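Side-chain contact in 'Carboxyl esterase 2 (Tuber melanosporum Mel28, PDB 5MIF), which probably hydrolyses carboxylic esters as an archaeal-like carboxylesterase of the alpha/beta hydrolase fold, from a mycorrhizal fungus: residues G88-Y93 against N160-A165. Sequence-based numbering, arbitrary orientation.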
ATOM      1  N   GLY A  88     -28.044  -0.054 -27.278  1.00 38.71           N
ATOM      2  CA  GLY A  88     -28.626  -1.351 -27.560  1.00 41.80           C
ATOM      3  C   GLY A  88     -27.622  -2.493 -27.443  1.00 42.07           C
ATOM      4  O   GLY A  88     -28.001  -3.659 -27.478  1.00 45.87           O
ATOM      5  N   ASN A  89     -26.340  -2.178 -27.301  1.00 40.30           N
ATOM      6  CA  ASN A  89     -25.363  -3.231 -27.040  1.00 40.47           C
ATOM      7  C   ASN A  89     -24.227  -2.786 -26.127  1.00 41.27           C
ATOM      8  O   ASN A  89     -23.725  -1.648 -26.211  1.00 37.35           O
ATOM      9  CB  ASN A  89     -24.764  -3.778 -28.345  1.00 37.85           C
ATOM     10  CG  ASN A  89     -23.759  -4.914 -28.091  1.00 43.10           C
ATOM     11  OD1 ASN A  89     -24.151  -6.063 -27.894  1.00 44.36           O
ATOM     12  ND2 ASN A  89     -22.475  -4.586 -28.069  1.00 39.92           N
ATOM     13  N   VAL A  90     -23.832  -3.693 -25.240  1.00 35.59           N
ATOM     14  CA  VAL A  90     -22.594  -3.523 -24.485  1.00 38.68           C
ATOM     15  C   VAL A  90     -21.827  -4.842 -24.586  1.00 40.28           C
ATOM     16  O   VAL A  90     -22.366  -5.917 -24.298  1.00 39.50           O
ATOM     17  CB  VAL A  90     -22.822  -3.158 -22.992  1.00 38.16           C
ATOM     18  CG1 VAL A  90     -21.490  -2.774 -22.346  1.00 33.93           C
ATOM     19  CG2 VAL A  90     -23.772  -1.996 -22.852  1.00 37.01           C
ATOM     20  N   THR A  91     -20.581  -4.755 -25.026  1.00 39.05           N
ATOM     21  CA  THR A  91     -19.721  -5.913 -25.091  1.00 43.85           C
ATOM     22  C   THR A  91     -19.083  -6.146 -23.721  1.00 42.55           C
ATOM     23  O   THR A  91     -18.557  -5.225 -23.107  1.00 40.35           O
ATOM     24  CB  THR A  91     -18.633  -5.732 -26.180  1.00 42.34           C
ATOM     25  OG1 THR A  91     -19.268  -5.618 -27.458  1.00 46.39           O
ATOM     26  CG2 THR A  91     -17.717  -6.940 -26.222  1.00 42.52           C
ATOM     27  N   ALA A  92     -19.158  -7.376 -23.232  1.00 43.17           N
ATOM     28  CA  ALA A  92     -18.526  -7.708 -21.962  1.00 42.34           C
ATOM     29  C   ALA A  92     -17.816  -9.058 -22.059  1.00 44.60           C
ATOM     30  O   ALA A  92     -18.269  -9.962 -22.769  1.00 41.53           O
ATOM     31  CB  ALA A  92     -19.566  -7.716 -20.832  1.00 31.82           C
ATOM     32  N   TYR A  93     -16.691  -9.180 -21.363  1.00 39.92           N
ATOM     33  CA  TYR A  93     -15.997 -10.448 -21.273  1.00 41.80           C
ATOM     34  C   TYR A  93     -16.054 -10.965 -19.828  1.00 43.16           C
ATOM     35  O   TYR A  93     -15.623 -10.276 -18.909  1.00 40.53           O
ATOM     36  CB  TYR A  93     -14.545 -10.312 -21.729  1.00 41.17           C
ATOM     37  CG  TYR A  93     -14.376  -9.833 -23.163  1.00 45.45           C
ATOM     38  CD1 TYR A  93     -14.410  -8.475 -23.474  1.00 46.29           C
ATOM     39  CD2 TYR A  93     -14.221 -10.740 -24.206  1.00 46.67           C
ATOM     40  CE1 TYR A  93     -14.269  -8.031 -24.796  1.00 48.96           C
ATOM     41  CE2 TYR A  93     -14.078 -10.312 -25.524  1.00 49.09           C
ATOM     42  CZ  TYR A  93     -14.108  -8.959 -25.814  1.00 52.07           C
ATOM     43  OH  TYR A  93     -13.968  -8.545 -27.121  1.00 55.51           O
ATOM     44  N   ASN A 160     -20.539   5.716 -19.379  1.00 33.25           N
ATOM     45  CA  ASN A 160     -21.020   5.560 -18.016  1.00 33.90           C
ATOM     46  C   ASN A 160     -22.268   4.686 -17.947  1.00 38.79           C
ATOM     47  O   ASN A 160     -22.352   3.767 -17.126  1.00 35.61           O
ATOM     48  CB  ASN A 160     -21.327   6.927 -17.408  1.00 34.40           C
ATOM     49  CG  ASN A 160     -20.193   7.918 -17.618  1.00 38.64           C
ATOM     50  OD1 ASN A 160     -19.849   8.245 -18.752  1.00 36.02           O
ATOM     51  ND2 ASN A 160     -19.617   8.405 -16.528  1.00 33.66           N
ATOM     52  N   GLU A 161     -23.242   4.986 -18.807  1.00 37.08           N
ATOM     53  CA  GLU A 161     -24.509   4.264 -18.803  1.00 33.44           C
ATOM     54  C   GLU A 161     -24.348   2.861 -19.370  1.00 36.22           C
ATOM     55  O   GLU A 161     -25.082   1.951 -18.983  1.00 36.30           O
ATOM     56  CB  GLU A 161     -25.583   5.044 -19.562  1.00 34.74           C
ATOM     57  CG  GLU A 161     -25.966   6.383 -18.905  1.00 36.63           C
ATOM     58  CD  GLU A 161     -26.699   6.236 -17.570  1.00 37.43           C
ATOM     59  OE1 GLU A 161     -27.139   5.123 -17.226  1.00 42.77           O
ATOM     60  OE2 GLU A 161     -26.874   7.255 -16.872  1.00 41.81           O
ATOM     61  N   GLN A 162     -23.409   2.682 -20.297  1.00 34.78           N
ATOM     62  CA  GLN A 162     -23.106   1.340 -20.781  1.00 34.12           C
ATOM     63  C   GLN A 162     -22.609   0.485 -19.618  1.00 35.79           C
ATOM     64  O   GLN A 162     -23.077  -0.634 -19.414  1.00 37.19           O
ATOM     65  CB  GLN A 162     -22.039   1.368 -21.882  1.00 36.55           C
ATOM     66  CG  GLN A 162     -22.540   1.813 -23.254  1.00 40.26           C
ATOM     67  CD  GLN A 162     -21.465   1.700 -24.317  1.00 40.49           C
ATOM     68  OE1 GLN A 162     -20.328   2.125 -24.110  1.00 37.25           O
ATOM     69  NE2 GLN A 162     -21.810   1.089 -25.448  1.00 39.27           N
ATOM     70  N   CYS A 163     -21.658   1.034 -18.863  1.00 37.17           N
ATOM     71  CA  CYS A 163     -21.073   0.341 -17.717  1.00 35.15           C
ATOM     72  C   CYS A 163     -22.137   0.063 -16.672  1.00 36.55           C
ATOM     73  O   CYS A 163     -22.216  -1.042 -16.135  1.00 37.85           O
ATOM     74  CB  CYS A 163     -19.947   1.163 -17.113  1.00 32.94           C
ATOM     75  SG  CYS A 163     -18.504   1.238 -18.157  1.00 34.85           S
ATOM     76  N   TYR A 164     -22.957   1.068 -16.388  1.00 38.29           N
ATOM     77  CA  TYR A 164     -24.053   0.882 -15.451  1.00 35.45           C
ATOM     78  C   TYR A 164     -24.989  -0.220 -15.938  1.00 39.78           C
ATOM     79  O   TYR A 164     -25.334  -1.115 -15.166  1.00 39.55           O
ATOM     80  CB  TYR A 164     -24.820   2.185 -15.223  1.00 36.97           C
ATOM     81  CG  TYR A 164     -25.994   1.992 -14.302  1.00 36.43           C
ATOM     82  CD1 TYR A 164     -25.819   1.963 -12.930  1.00 37.78           C
ATOM     83  CD2 TYR A 164     -27.275   1.797 -14.806  1.00 42.79           C
ATOM     84  CE1 TYR A 164     -26.887   1.772 -12.081  1.00 43.84           C
ATOM     85  CE2 TYR A 164     -28.349   1.603 -13.972  1.00 41.86           C
ATOM     86  CZ  TYR A 164     -28.154   1.588 -12.606  1.00 43.60           C
ATOM     87  OH  TYR A 164     -29.231   1.389 -11.764  1.00 43.63           O
ATOM     88  N   ALA A 165     -25.382  -0.180 -17.216  1.00 39.78           N
ATOM     89  CA  ALA A 165     -26.335  -1.164 -17.741  1.00 36.38           C
ATOM     90  C   ALA A 165     -25.777  -2.597 -17.742  1.00 37.28           C
ATOM     91  O   ALA A 165     -26.512  -3.562 -17.487  1.00 37.02           O
ATOM     92  CB  ALA A 165     -26.781  -0.772 -19.173  1.00 34.68           C
TER
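Gln162, on helix 158-173, reaches across Val90 to the residue just before strand 90-97. Its CB lies 3.9 Å from Val90 CG2, and its CG passes the same methyl at 4.0 Å, so the aliphatic half of the glutamine packs on one branch of the valine. Beyond CG the chain runs extended (chi2 -175°), which carries the amide past the valine to the backbone just before it. There NE2 gives a weak, bent hydrogen bond to Asn89 O, 3.4 Å long with an N-H...O angle of 132°. The other end of the amide is held more firmly: OE1 accepts a hydrogen bond from Thr149 N, in the loop after strand 142-147. Together these bonds probably limit rotation of the buried amide and tie it to the main chain of two separate segments, at Asn89 and Thr149. Val90 turns both methyls to the helix backbone, CG2 3.8 Å and CG1 4.0 Å from Gln162 O, and also touches Val146 of the adjacent strand 142-147. Backbone hydrogen bonds of Val90 with Leu82 and of Thr91 with Asp147 set the strand between its two antiparallel neighbours. Helix 158-173 thus packs against the second strand of the mixed sheet, as in the layered alpha/beta hydrolase fold.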